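Long-range contacts in chitin binding protein (PDB 6IF7), which binds copper and is probably a chitin-active lytic polysaccharide monooxygenase of the AA10 family, with insecticidal activity: residues Ser9-Cys14 against Gln37-Trp42; Asn43-Pro48 against Phe69-Leu74. All blocks are in the same frame, centred on the assembly; numbering follows the deposited sequence.

Interaction 1 (Ser9-Cys14 against Gln37-Trp42); sequences SRVYRC and QAFYDW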
# COMPACT_ATOMS: atom_id res chain seq x y z
N SER A 9 -3.34 1.08 -4.57
CA SER A 9 -2.22 0.18 -4.29
C SER A 9 -1.71 -0.50 -5.56
O SER A 9 -2.44 -0.59 -6.56
CB SER A 9 -2.66 -0.90 -3.33
OG SER A 9 -3.62 -1.74 -3.95
N ARG A 10 -0.46 -0.95 -5.53
CA ARG A 10 0.11 -1.73 -6.66
C ARG A 10 -0.75 -2.95 -6.99
O ARG A 10 -1.05 -3.21 -8.16
CB ARG A 10 1.51 -2.24 -6.31
CG ARG A 10 2.54 -1.16 -6.26
CD ARG A 10 3.90 -1.70 -5.87
NE ARG A 10 4.85 -0.59 -5.85
CZ ARG A 10 6.11 -0.67 -5.42
NH1 ARG A 10 6.62 -1.82 -4.97
NH2 ARG A 10 6.87 0.42 -5.45
N VAL A 11 -1.14 -3.68 -5.94
CA VAL A 11 -1.88 -4.92 -6.10
C VAL A 11 -3.25 -4.71 -6.72
O VAL A 11 -3.59 -5.43 -7.66
CB VAL A 11 -1.91 -5.77 -4.80
CG1 VAL A 11 -2.87 -5.23 -3.73
CG2 VAL A 11 -2.17 -7.25 -5.13
N TYR A 12 -3.99 -3.71 -6.26
CA TYR A 12 -5.33 -3.45 -6.79
C TYR A 12 -5.27 -2.86 -8.19
O TYR A 12 -6.08 -3.24 -9.03
CB TYR A 12 -6.13 -2.56 -5.85
CG TYR A 12 -7.58 -2.30 -6.27
CD1 TYR A 12 -8.39 -3.32 -6.81
CD2 TYR A 12 -8.16 -1.04 -6.08
CE1 TYR A 12 -9.72 -3.09 -7.14
CE2 TYR A 12 -9.49 -0.77 -6.43
CZ TYR A 12 -10.27 -1.80 -6.98
OH TYR A 12 -11.58 -1.54 -7.34
N ARG A 13 -4.32 -1.97 -8.46
CA ARG A 13 -4.09 -1.46 -9.82
C ARG A 13 -3.75 -2.57 -10.84
O ARG A 13 -4.30 -2.59 -11.95
CB ARG A 13 -2.97 -0.42 -9.83
CG ARG A 13 -2.65 0.15 -11.22
CD ARG A 13 -1.55 1.23 -11.20
NE ARG A 13 -2.09 2.57 -11.01
CZ ARG A 13 -2.75 3.28 -11.93
NH1 ARG A 13 -2.94 2.80 -13.15
NH2 ARG A 13 -3.20 4.49 -11.63
N CYS A 14 -2.82 -3.45 -10.49
CA CYS A 14 -2.47 -4.57 -11.38
C CYS A 14 -3.68 -5.49 -11.62
O CYS A 14 -3.91 -5.89 -12.76
CB CYS A 14 -1.24 -5.34 -10.90
SG CYS A 14 0.29 -4.36 -10.94
N GLN A 37 -3.14 -15.63 -9.84
CA GLN A 37 -4.06 -15.83 -8.73
C GLN A 37 -3.81 -14.84 -7.61
O GLN A 37 -4.76 -14.33 -7.02
CB GLN A 37 -4.00 -17.27 -8.19
CG GLN A 37 -5.09 -17.60 -7.16
CD GLN A 37 -6.51 -17.26 -7.65
OE1 GLN A 37 -7.30 -16.67 -6.91
NE2 GLN A 37 -6.82 -17.62 -8.89
N ALA A 38 -2.54 -14.54 -7.33
CA ALA A 38 -2.17 -13.53 -6.33
C ALA A 38 -2.96 -12.22 -6.53
O ALA A 38 -3.43 -11.61 -5.55
CB ALA A 38 -0.68 -13.26 -6.39
N PHE A 39 -3.12 -11.82 -7.79
CA PHE A 39 -3.78 -10.56 -8.15
C PHE A 39 -5.30 -10.60 -8.15
O PHE A 39 -5.93 -9.58 -7.89
CB PHE A 39 -3.23 -10.01 -9.46
CG PHE A 39 -1.80 -9.61 -9.35
CD1 PHE A 39 -1.44 -8.34 -8.90
CD2 PHE A 39 -0.78 -10.54 -9.60
CE1 PHE A 39 -0.11 -8.00 -8.74
CE2 PHE A 39 0.55 -10.20 -9.44
CZ PHE A 39 0.90 -8.94 -9.01
N TYR A 40 -5.89 -11.76 -8.40
CA TYR A 40 -7.29 -11.94 -8.09
C TYR A 40 -7.52 -11.94 -6.58
O TYR A 40 -8.60 -11.62 -6.14
CB TYR A 40 -7.85 -13.21 -8.72
CG TYR A 40 -7.84 -13.18 -10.23
CD1 TYR A 40 -8.58 -12.24 -10.93
CD2 TYR A 40 -7.06 -14.08 -10.96
CE1 TYR A 40 -8.59 -12.21 -12.32
CE2 TYR A 40 -7.06 -14.07 -12.34
CZ TYR A 40 -7.83 -13.13 -13.01
OH TYR A 40 -7.79 -13.07 -14.37
N ASP A 41 -6.49 -12.30 -5.79
CA ASP A 41 -6.50 -12.14 -4.33
C ASP A 41 -5.85 -10.83 -3.86
O ASP A 41 -5.12 -10.80 -2.84
CB ASP A 41 -5.77 -13.32 -3.66
CG ASP A 41 -6.29 -14.68 -4.09
OD1 ASP A 41 -7.40 -14.75 -4.65
OD2 ASP A 41 -5.56 -15.66 -3.89
N TRP A 42 -6.13 -9.73 -4.58
CA TRP A 42 -5.53 -8.40 -4.28
C TRP A 42 -5.92 -7.89 -2.88
O TRP A 42 -5.20 -7.06 -2.28
CB TRP A 42 -5.90 -7.35 -5.35
CG TRP A 42 -7.37 -7.13 -5.45
CD1 TRP A 42 -8.23 -7.78 -6.28
CD2 TRP A 42 -8.16 -6.25 -4.66
NE1 TRP A 42 -9.52 -7.34 -6.08
CE2 TRP A 42 -9.50 -6.40 -5.08
CE3 TRP A 42 -7.88 -5.33 -3.65
CZ2 TRP A 42 -10.55 -5.67 -4.53
CZ3 TRP A 42 -8.93 -4.58 -3.11
CH2 TRP A 42 -10.23 -4.76 -3.54

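Interaction 2 (Asn43-Pro48 against Phe69-Leu74); sequences NEVNIP and FKYRGL. Unlike the reference sequence in segment 69-74: Y71 (reference Phe).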
# COMPACT_ATOMS: atom_id res chain seq x y z
N ASN A 43 -7.04 -8.39 -2.38
CA ASN A 43 -7.58 -7.94 -1.10
C ASN A 43 -7.03 -8.67 0.13
O ASN A 43 -7.50 -8.44 1.25
CB ASN A 43 -9.12 -8.03 -1.13
CG ASN A 43 -9.63 -9.46 -1.31
OD1 ASN A 43 -8.87 -10.38 -1.60
ND2 ASN A 43 -10.93 -9.64 -1.16
N GLU A 44 -6.05 -9.55 -0.08
CA GLU A 44 -5.56 -10.40 0.98
C GLU A 44 -4.03 -10.41 1.04
O GLU A 44 -3.41 -11.46 1.16
CB GLU A 44 -6.15 -11.82 0.82
CG GLU A 44 -6.13 -12.61 2.12
CD GLU A 44 -6.69 -14.01 1.98
OE1 GLU A 44 -6.05 -14.85 1.36
OE2 GLU A 44 -7.78 -14.26 2.53
N VAL A 45 -3.43 -9.22 0.99
CA VAL A 45 -2.02 -9.07 1.37
C VAL A 45 -1.97 -8.94 2.90
O VAL A 45 -1.78 -7.87 3.47
CB VAL A 45 -1.34 -7.89 0.65
CG1 VAL A 45 0.14 -7.85 0.98
CG2 VAL A 45 -1.56 -7.99 -0.87
N ASN A 46 -2.16 -10.08 3.56
CA ASN A 46 -2.28 -10.11 4.99
C ASN A 46 -1.22 -10.99 5.69
O ASN A 46 -0.49 -11.78 5.07
CB ASN A 46 -3.71 -10.52 5.38
CG ASN A 46 -4.02 -11.97 5.09
OD1 ASN A 46 -3.35 -12.61 4.31
ND2 ASN A 46 -5.04 -12.48 5.71
N ILE A 47 -1.12 -10.75 6.99
CA ILE A 47 -0.42 -11.60 7.91
C ILE A 47 -1.51 -11.88 8.94
O ILE A 47 -1.80 -11.00 9.77
CB ILE A 47 0.80 -10.89 8.54
CG1 ILE A 47 1.83 -10.59 7.45
CG2 ILE A 47 1.44 -11.76 9.65
CD1 ILE A 47 3.08 -9.90 7.95
N PRO A 48 -2.15 -13.07 8.88
CA PRO A 48 -3.26 -13.42 9.82
C PRO A 48 -2.86 -13.35 11.28
O PRO A 48 -3.68 -13.21 12.16
CB PRO A 48 -3.61 -14.88 9.45
CG PRO A 48 -2.92 -15.16 8.16
CD PRO A 48 -1.74 -14.24 8.08
N PHE A 69 5.69 -14.69 0.06
CA PHE A 69 6.23 -15.08 -1.25
C PHE A 69 5.21 -14.99 -2.37
O PHE A 69 5.52 -14.58 -3.48
CB PHE A 69 6.75 -16.53 -1.19
CG PHE A 69 7.65 -16.89 -2.31
CD1 PHE A 69 8.95 -16.44 -2.34
CD2 PHE A 69 7.20 -17.70 -3.33
CE1 PHE A 69 9.80 -16.79 -3.36
CE2 PHE A 69 8.04 -18.05 -4.37
CZ PHE A 69 9.34 -17.59 -4.39
N LYS A 70 3.98 -15.39 -2.06
CA LYS A 70 2.83 -15.23 -2.96
C LYS A 70 2.75 -13.84 -3.62
O LYS A 70 2.48 -13.73 -4.81
CB LYS A 70 1.55 -15.50 -2.17
CG LYS A 70 0.25 -15.21 -2.91
CD LYS A 70 -0.95 -15.60 -2.07
CE LYS A 70 -2.22 -15.42 -2.87
NZ LYS A 70 -3.44 -15.64 -2.03
N TYR A 71 3.00 -12.78 -2.86
CA TYR A 71 2.92 -11.42 -3.38
C TYR A 71 4.26 -10.79 -3.75
O TYR A 71 4.37 -9.55 -3.85
CB TYR A 71 2.16 -10.54 -2.37
CG TYR A 71 0.73 -10.98 -2.19
CD1 TYR A 71 -0.23 -10.70 -3.16
CD2 TYR A 71 0.33 -11.69 -1.05
CE1 TYR A 71 -1.56 -11.11 -3.00
CE2 TYR A 71 -0.98 -12.10 -0.88
CZ TYR A 71 -1.93 -11.82 -1.87
OH TYR A 71 -3.25 -12.23 -1.68
N ARG A 72 5.27 -11.63 -4.00
CA ARG A 72 6.64 -11.18 -4.34
C ARG A 72 6.77 -10.22 -5.56
O ARG A 72 7.66 -9.35 -5.60
CB ARG A 72 7.55 -12.39 -4.56
CG ARG A 72 7.19 -13.24 -5.79
CD ARG A 72 7.96 -14.56 -5.72
NE ARG A 72 7.62 -15.58 -6.72
CZ ARG A 72 6.52 -16.34 -6.73
NH1 ARG A 72 5.54 -16.15 -5.84
NH2 ARG A 72 6.39 -17.28 -7.67
N GLY A 73 5.91 -10.37 -6.55
CA GLY A 73 5.79 -9.37 -7.62
C GLY A 73 5.57 -7.91 -7.18
O GLY A 73 5.97 -6.99 -7.88
N LEU A 74 4.95 -7.70 -6.03
CA LEU A 74 4.75 -6.36 -5.48
C LEU A 74 6.03 -5.73 -4.92
O LEU A 74 6.05 -4.53 -4.65
CB LEU A 74 3.70 -6.40 -4.36
CG LEU A 74 2.33 -6.97 -4.70
CD1 LEU A 74 1.42 -6.86 -3.49
CD2 LEU A 74 1.69 -6.24 -5.87
O HOH W 1 -3.47 -14.11 0.49

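Interaction 1 (Ser9-Cys14 against Gln37-Trp42)
One face of the six-membered ring of the W42 indole carries Y12 CD1, which stands 3.5 Å above the plane over its centre, while the backbone F39 O sits in plane at the indole edge. In return, W42 CH2 lies over one face of the Y12 ring, displaced toward the rim. With centroids 4.3 Å apart and planes at 31°, the pair is oblique, and both side chains run side by side, pointing the same way. The F39 ring has V11 O in plane at its edge, 3.8 Å from CD1; C14 CB approaches the same ring obliquely, 3.6 Å from CE1, with C14 SG 5.3 Å from the centroid. Nearer the backbone, V11 crosses W42 at about a right angle: V11 CG1 meets W42 O at 3.3 Å and V11 CG2 meets W42 CB at 3.7 Å. An alanine at W42 would probably leave the Y12 ring without the flat surface it packs on and freer to turn. S9 caps the first helix, its OG accepting from Y12 N at 3.1 Å. Helix 10-16 thus packs against the C-terminal end of helix 36-40 and the turn after it, and the C14-C27 disulfide ties it to helix 25-34, on whose A30, V31 and S34 F39 rests. This is the helical region between strand 2-6 and the later strands of the beta-sandwich core, as in AA10 LPMOs.

Interaction 2 (Asn43-Pro48 against Phe69-Leu74)
V45, the centre of an inverse gamma turn that leads into strand 46-47, packs on Y71, next to E44, which adjoins the copper-binding H1. The turn is closed by a weak bond from N46 N to E44 O, 3.0 Å long. V45 CG2 stands over the centre of the Y71 ring, 3.7 Å from the centroid and 9° off its normal, a CH-pi contact. The valine presents this methyl because CG1 is the branch anti to the backbone N (chi1 -175°), which leaves CG2 beside that N. V45 CG2 also touches L74 CD1 at 4.1 Å. On the opposite face of the ring lies K70 CG, offset toward the rim. Y71 OH comes to 2.9 Å from E44 O and is hydrogen-bonded to D41 O. E44 splits its carboxylate: OE2 is hydrogen-bonded to H1 NE2, which makes E44 a second-shell partner of a copper ligand, while OE1 faces a bridging water. K70 NZ forms a salt bridge with D41, and E44 OE1 is 4.4 Å from this NZ, beyond a salt bridge. The water, in plane at the Y71 ring edge, joins them: it accepts from K70 NZ at 2.9 Å and donates to E44 OE1 at 2.8 Å and to E44 O at 2.7 Å.

Interactions 1 and 2 follow each other along the chain, W42 ending one and N43 opening the other, with their centres about 9 Å apart. Segment 69-74 binds to both segments of interaction 1. Y71 OH reaches D41 O at 2.6 Å, a probable hydrogen bond. The ring of the same tyrosine packs on helix 36-40, its CE1 lying 3.2 Å from A38 O. From L74, the carbonyl O lies 2.8 Å from R10 NH1, again a probable hydrogen bond. Both contacts lie on the same side of the chain's centre. The copper, bound by H1 and H103, is about 7 Å from the E44 side chain and about 10 Å from that of W42.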